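Local coordinates for protein fructose-bisphosphatase (Pyrococcus horikoshii, PDB 1VDW) that probably hydrolyses fructose 1,6-bisphosphate to fructose 6-phosphate and phosphate with magnesium, as a homodimeric member of the inositol monophosphatase superfamily, at residues 20-25 against 97-102; 11-16 against 52-57. All coordinates share one frame; numbering follows the deposited sequence. Where two conformers were deposited one is given.

Contact 1. Residues 20-25 against 97-102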
loop_
_atom_site.group_PDB
_atom_site.type_symbol
_atom_site.label_atom_id
_atom_site.label_comp_id
_atom_site.label_asym_id
_atom_site.label_seq_id
_atom_site.Cartn_x
_atom_site.Cartn_y
_atom_site.Cartn_z
ATOM N N ASN A 20 10.848 9.543 -18.263
ATOM C CA ASN A 20 9.920 10.667 -18.256
ATOM C C ASN A 20 9.012 10.787 -17.043
ATOM O O ASN A 20 8.605 11.889 -16.683
ATOM C CB ASN A 20 9.056 10.617 -19.514
ATOM C CG ASN A 20 9.846 10.903 -20.772
ATOM O OD1 ASN A 20 10.169 12.054 -21.067
ATOM N ND2 ASN A 20 10.175 9.853 -21.516
ATOM N N ILE A 21 8.690 9.660 -16.417
ATOM C CA ILE A 21 7.797 9.678 -15.269
ATOM C C ILE A 21 8.465 9.595 -13.900
ATOM O O ILE A 21 8.164 10.398 -13.020
ATOM C CB ILE A 21 6.749 8.540 -15.366
ATOM C CG1 ILE A 21 5.934 8.682 -16.655
ATOM C CG2 ILE A 21 5.833 8.576 -14.151
ATOM C CD1 ILE A 21 5.132 9.965 -16.747
ATOM N N MET A 22 9.368 8.642 -13.701
ATOM C CA MET A 22 9.991 8.517 -12.385
ATOM C C MET A 22 10.693 9.769 -11.854
ATOM O O MET A 22 10.701 10.002 -10.644
ATOM C CB MET A 22 10.940 7.317 -12.341
ATOM C CG MET A 22 10.224 5.962 -12.296
ATOM S SD MET A 22 8.969 5.824 -10.977
ATOM C CE MET A 22 10.000 5.705 -9.540
ATOM N N PRO A 23 11.296 10.589 -12.733
ATOM C CA PRO A 23 11.948 11.778 -12.176
ATOM C C PRO A 23 10.922 12.702 -11.522
ATOM O O PRO A 23 11.272 13.603 -10.760
ATOM C CB PRO A 23 12.598 12.419 -13.400
ATOM C CG PRO A 23 12.922 11.238 -14.261
ATOM C CD PRO A 23 11.655 10.416 -14.153
ATOM N N LEU A 24 9.649 12.467 -11.824
ATOM C CA LEU A 24 8.567 13.272 -11.276
ATOM C C LEU A 24 8.116 12.794 -9.897
ATOM O O LEU A 24 7.392 13.505 -9.200
ATOM C CB LEU A 24 7.374 13.278 -12.237
ATOM C CG LEU A 24 7.590 13.938 -13.604
ATOM C CD1 LEU A 24 6.324 13.808 -14.437
ATOM C CD2 LEU A 24 7.957 15.406 -13.419
ATOM N N PHE A 25 8.533 11.590 -9.508
ATOM C CA PHE A 25 8.160 11.050 -8.202
ATOM C C PHE A 25 8.895 11.864 -7.141
ATOM O O PHE A 25 10.127 11.871 -7.087
ATOM C CB PHE A 25 8.542 9.566 -8.106
ATOM C CG PHE A 25 7.985 8.864 -6.888
ATOM C CD1 PHE A 25 6.616 8.826 -6.649
ATOM C CD2 PHE A 25 8.834 8.226 -5.993
ATOM C CE1 PHE A 25 6.097 8.159 -5.537
ATOM C CE2 PHE A 25 8.329 7.556 -4.875
ATOM C CZ PHE A 25 6.957 7.524 -4.648
ATOM N N PRO A 97 4.252 4.585 -2.620
ATOM C CA PRO A 97 4.842 3.605 -3.536
ATOM C C PRO A 97 3.995 2.479 -4.094
ATOM O O PRO A 97 4.404 1.317 -4.067
ATOM C CB PRO A 97 6.043 3.099 -2.751
ATOM C CG PRO A 97 5.503 3.045 -1.366
ATOM C CD PRO A 97 4.730 4.354 -1.241
ATOM N N PHE A 98 2.825 2.831 -4.614
ATOM C CA PHE A 98 1.923 1.868 -5.227
ATOM C C PHE A 98 1.363 2.471 -6.506
ATOM O O PHE A 98 0.370 3.183 -6.478
ATOM C CB PHE A 98 0.761 1.508 -4.294
ATOM C CG PHE A 98 1.156 0.635 -3.145
ATOM C CD1 PHE A 98 1.672 -0.640 -3.362
ATOM C CD2 PHE A 98 1.040 1.097 -1.843
ATOM C CE1 PHE A 98 2.074 -1.435 -2.291
ATOM C CE2 PHE A 98 1.438 0.310 -0.768
ATOM C CZ PHE A 98 1.958 -0.958 -0.995
ATOM N N PHE A 99 2.033 2.209 -7.622
ATOM C CA PHE A 99 1.579 2.686 -8.926
ATOM C C PHE A 99 2.188 1.782 -9.987
ATOM O O PHE A 99 3.174 1.095 -9.727
ATOM C CB PHE A 99 1.926 4.169 -9.144
ATOM C CG PHE A 99 3.360 4.513 -8.893
ATOM C CD1 PHE A 99 4.318 4.354 -9.891
ATOM C CD2 PHE A 99 3.755 5.025 -7.662
ATOM C CE1 PHE A 99 5.646 4.706 -9.663
ATOM C CE2 PHE A 99 5.082 5.378 -7.430
ATOM C CZ PHE A 99 6.025 5.218 -8.430
ATOM N N ALA A 100 1.597 1.773 -11.178
ATOM C CA ALA A 100 2.068 0.879 -12.222
ATOM C C ALA A 100 1.576 1.266 -13.597
ATOM O O ALA A 100 0.728 2.143 -13.746
ATOM C CB ALA A 100 1.587 -0.534 -11.916
ATOM N N VAL A 101 2.140 0.592 -14.595
ATOM C CA VAL A 101 1.731 0.742 -15.986
ATOM C C VAL A 101 1.045 -0.591 -16.291
ATOM O O VAL A 101 1.580 -1.655 -15.961
ATOM C CB VAL A 101 2.932 0.902 -16.927
ATOM C CG1 VAL A 101 2.456 0.931 -18.375
ATOM C CG2 VAL A 101 3.679 2.177 -16.595
ATOM N N SER A 102 -0.127 -0.535 -16.915
ATOM C CA SER A 102 -0.900 -1.740 -17.229
ATOM C C SER A 102 -1.244 -1.794 -18.716
ATOM O O SER A 102 -1.874 -0.873 -19.237
ATOM C CB SER A 102 -2.187 -1.737 -16.393
ATOM O OG SER A 102 -3.038 -2.820 -16.722
#
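An aromatic cluster beside the predicted magnesium site of this inositol monophosphatase fold joins M22 and F25, in the loop after helix 3-20, to F99, just ahead of strand 100-107. M22 and F25 both meet the outer end of the F99 ring, M22 at CE1 and CZ, F25 at CE2 and CZ. On the F25 side the closest atoms are F25 CE1 and F99 CE2, 3.5 Å apart; the planes are inclined at 54°, so the rings lean on each other obliquely, and F99 CZ lies over one face of F25, offset toward its rim. F25 gets there with CG swung opposite its own backbone N (chi1 -170°). F92 completes the aromatic group, meeting F99 edge-to-face and also touching F25, while V121 of the second subunit packs on F25. A leucine in place of F25 would probably leave F99 CE2 and F92 without their flat partner and thin the packing against the second subunit. The F99 side chain comes within about 4 Å (nearest atoms) of that of L86, a predicted magnesium ligand. M22, its chain bent at chi2 and chi3, makes a Met-aromatic contact: SD lies near the plane of the F99 ring, at its edge, 3.7 Å from CE1.

Contact 2. Residues 11-16 against 52-57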
loop_
_atom_site.group_PDB
_atom_site.type_symbol
_atom_site.label_atom_id
_atom_site.label_comp_id
_atom_site.label_asym_id
_atom_site.label_seq_id
_atom_site.Cartn_x
_atom_site.Cartn_y
_atom_site.Cartn_z
ATOM N N ILE A 11 9.552 -3.376 -22.897
ATOM C CA ILE A 11 10.822 -2.844 -22.428
ATOM C C ILE A 11 11.001 -1.386 -22.854
ATOM O O ILE A 11 11.501 -0.574 -22.081
ATOM C CB ILE A 11 12.009 -3.680 -22.943
ATOM C CG1 ILE A 11 11.868 -5.123 -22.457
ATOM C CG2 ILE A 11 13.322 -3.071 -22.463
ATOM C CD1 ILE A 11 11.746 -5.264 -20.960
ATOM N N ASP A 12 10.606 -1.048 -24.080
ATOM C CA ASP A 12 10.719 0.341 -24.522
ATOM C C ASP A 12 9.910 1.205 -23.558
ATOM O O ASP A 12 10.326 2.299 -23.184
ATOM C CB ASP A 12 10.158 0.538 -25.937
ATOM C CG ASP A 12 10.968 -0.174 -27.006
ATOM O OD1 ASP A 12 12.176 -0.414 -26.798
ATOM O OD2 ASP A 12 10.389 -0.476 -28.072
ATOM N N ILE A 13 8.743 0.703 -23.162
ATOM C CA ILE A 13 7.875 1.426 -22.245
ATOM C C ILE A 13 8.502 1.568 -20.858
ATOM O O ILE A 13 8.436 2.640 -20.256
ATOM C CB ILE A 13 6.495 0.740 -22.160
ATOM C CG1 ILE A 13 5.767 0.923 -23.497
ATOM C CG2 ILE A 13 5.682 1.319 -21.007
ATOM C CD1 ILE A 13 4.487 0.134 -23.628
ATOM N N ILE A 14 9.118 0.504 -20.352
ATOM C CA ILE A 14 9.773 0.584 -19.047
ATOM C C ILE A 14 10.781 1.726 -19.103
ATOM O O ILE A 14 10.821 2.585 -18.225
ATOM C CB ILE A 14 10.530 -0.726 -18.693
ATOM C CG1 ILE A 14 9.532 -1.816 -18.304
ATOM C CG2 ILE A 14 11.519 -0.482 -17.548
ATOM C CD1 ILE A 14 10.176 -3.146 -17.979
ATOM N N ARG A 15 11.594 1.735 -20.156
ATOM C CA ARG A 15 12.604 2.771 -20.318
ATOM C C ARG A 15 12.000 4.168 -20.445
ATOM O O ARG A 15 12.473 5.110 -19.806
ATOM C CB ARG A 15 13.476 2.449 -21.532
ATOM C CG ARG A 15 14.307 1.197 -21.326
ATOM C CD ARG A 15 15.011 0.765 -22.597
ATOM N NE ARG A 15 15.893 -0.368 -22.345
ATOM C CZ ARG A 15 16.391 -1.157 -23.289
ATOM N NH1 ARG A 15 16.096 -0.945 -24.565
ATOM N NH2 ARG A 15 17.188 -2.161 -22.955
ATOM N N ASP A 16 10.960 4.310 -21.259
ATOM C CA ASP A 16 10.318 5.609 -21.425
ATOM C C ASP A 16 9.715 6.083 -20.104
ATOM O O ASP A 16 9.785 7.266 -19.768
ATOM C CB ASP A 16 9.223 5.539 -22.496
ATOM C CG ASP A 16 9.778 5.291 -23.885
ATOM O OD1 ASP A 16 10.892 5.775 -24.174
ATOM O OD2 ASP A 16 9.094 4.627 -24.693
ATOM N N ASN A 52 1.048 10.547 -22.862
ATOM C CA ASN A 52 1.773 10.920 -24.074
ATOM C C ASN A 52 2.752 9.864 -24.555
ATOM O O ASN A 52 2.756 9.503 -25.731
ATOM C CB ASN A 52 2.546 12.228 -23.874
ATOM C CG ASN A 52 1.647 13.444 -23.850
ATOM O OD1 ASN A 52 0.512 13.399 -24.311
ATOM N ND2 ASN A 52 2.165 14.549 -23.323
ATOM N N ILE A 53 3.585 9.371 -23.647
ATOM C CA ILE A 53 4.592 8.384 -24.010
ATOM C C ILE A 53 4.058 7.015 -24.413
ATOM O O ILE A 53 4.559 6.409 -25.362
ATOM C CB ILE A 53 5.624 8.195 -22.871
ATOM C CG1 ILE A 53 4.921 7.739 -21.591
ATOM C CG2 ILE A 53 6.373 9.499 -22.632
ATOM C CD1 ILE A 53 5.863 7.505 -20.426
ATOM N N ILE A 54 3.036 6.530 -23.719
ATOM C CA ILE A 54 2.502 5.210 -24.023
ATOM C C ILE A 54 1.455 5.170 -25.136
ATOM O O ILE A 54 1.497 4.288 -25.994
ATOM C CB ILE A 54 1.922 4.556 -22.747
ATOM C CG1 ILE A 54 1.654 3.072 -23.001
ATOM C CG2 ILE A 54 0.646 5.268 -22.326
ATOM C CD1 ILE A 54 1.336 2.288 -21.747
ATOM N N ILE A 55 0.523 6.115 -25.136
ATOM C CA ILE A 55 -0.508 6.128 -26.166
ATOM C C ILE A 55 0.094 6.347 -27.549
ATOM O O ILE A 55 -0.279 5.673 -28.510
ATOM C CB ILE A 55 -1.561 7.221 -25.891
ATOM C CG1 ILE A 55 -2.264 6.937 -24.561
ATOM C CG2 ILE A 55 -2.570 7.272 -27.030
ATOM C CD1 ILE A 55 -2.924 5.570 -24.487
ATOM N N SER A 56 1.032 7.283 -27.646
ATOM C CA SER A 56 1.678 7.572 -28.920
ATOM C C SER A 56 2.386 6.322 -29.430
ATOM O O SER A 56 2.357 6.018 -30.622
ATOM C CB SER A 56 2.691 8.707 -28.756
ATOM O OG SER A 56 3.727 8.341 -27.864
ATOM N N LYS A 57 3.014 5.597 -28.513
ATOM C CA LYS A 57 3.738 4.376 -28.845
ATOM C C LYS A 57 2.861 3.392 -29.615
ATOM O O LYS A 57 3.230 2.924 -30.693
ATOM C CB LYS A 57 4.244 3.718 -27.557
ATOM C CG LYS A 57 5.075 2.464 -27.761
ATOM C CD LYS A 57 6.444 2.782 -28.342
ATOM C CE LYS A 57 7.348 1.557 -28.312
ATOM N NZ LYS A 57 8.710 1.842 -28.844
HETATM O O HOH W 1 6.041 4.545 -24.061
#
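D12 OD2 is gripped by two lysines: K57 NZ reaches across from the facing helix to make a 3.0 Å salt bridge with it, and K8, one turn earlier on D12's own helix, makes another. The K57 ammonium meets OD2 from above the carboxylate plane, 41° out of it. K57 CG lies opposite the backbone N (chi1 -177°) and the chain bends at chi2, bringing CE within 3.8 Å of D12 CB. Both lysines would probably help keep this carboxylate ionised. Beside the salt bridge I53 lays its CD1 4.0 Å from the backbone D16 O, an atom that also accepts a hydrogen bond from N20 ND2. Deeper in, in the I54 conformer given, I13 CD1 lies 4.1 Å from I54 CG1. I13 and I54 continue inward, onto F115 and onto V101 and V103 respectively. The axes of 11-16 and 52-57 approach to 10.2 Å at 156°, nearly antiparallel; their parent helices 3-20 and 45-60 lie on one face of the large mixed sheet, where I13 and I54 meet its strands, as in the layered alpha/beta fold of inositol monophosphatases.

Contacts 1 and 2 have centres 12 Å apart and interlock along the chain: 11-16 and 20-25 come first, then 52-57, then 97-102. Helix 3-20 supplies 11-16 and runs out into the loop 20-25, so one continuous piece of chain serves both. They also touch directly. I21 CG1 lies 4.0 Å from I53 CD1, and V101 of strand 100-107 packs on I13 and, in the conformer given, on I54. The helix pair of contact 2 thus rests on the same strand of the large mixed sheet that contact 1 leads into, contact 2 on the helical face and contact 1 near the predicted magnesium site and the second subunit.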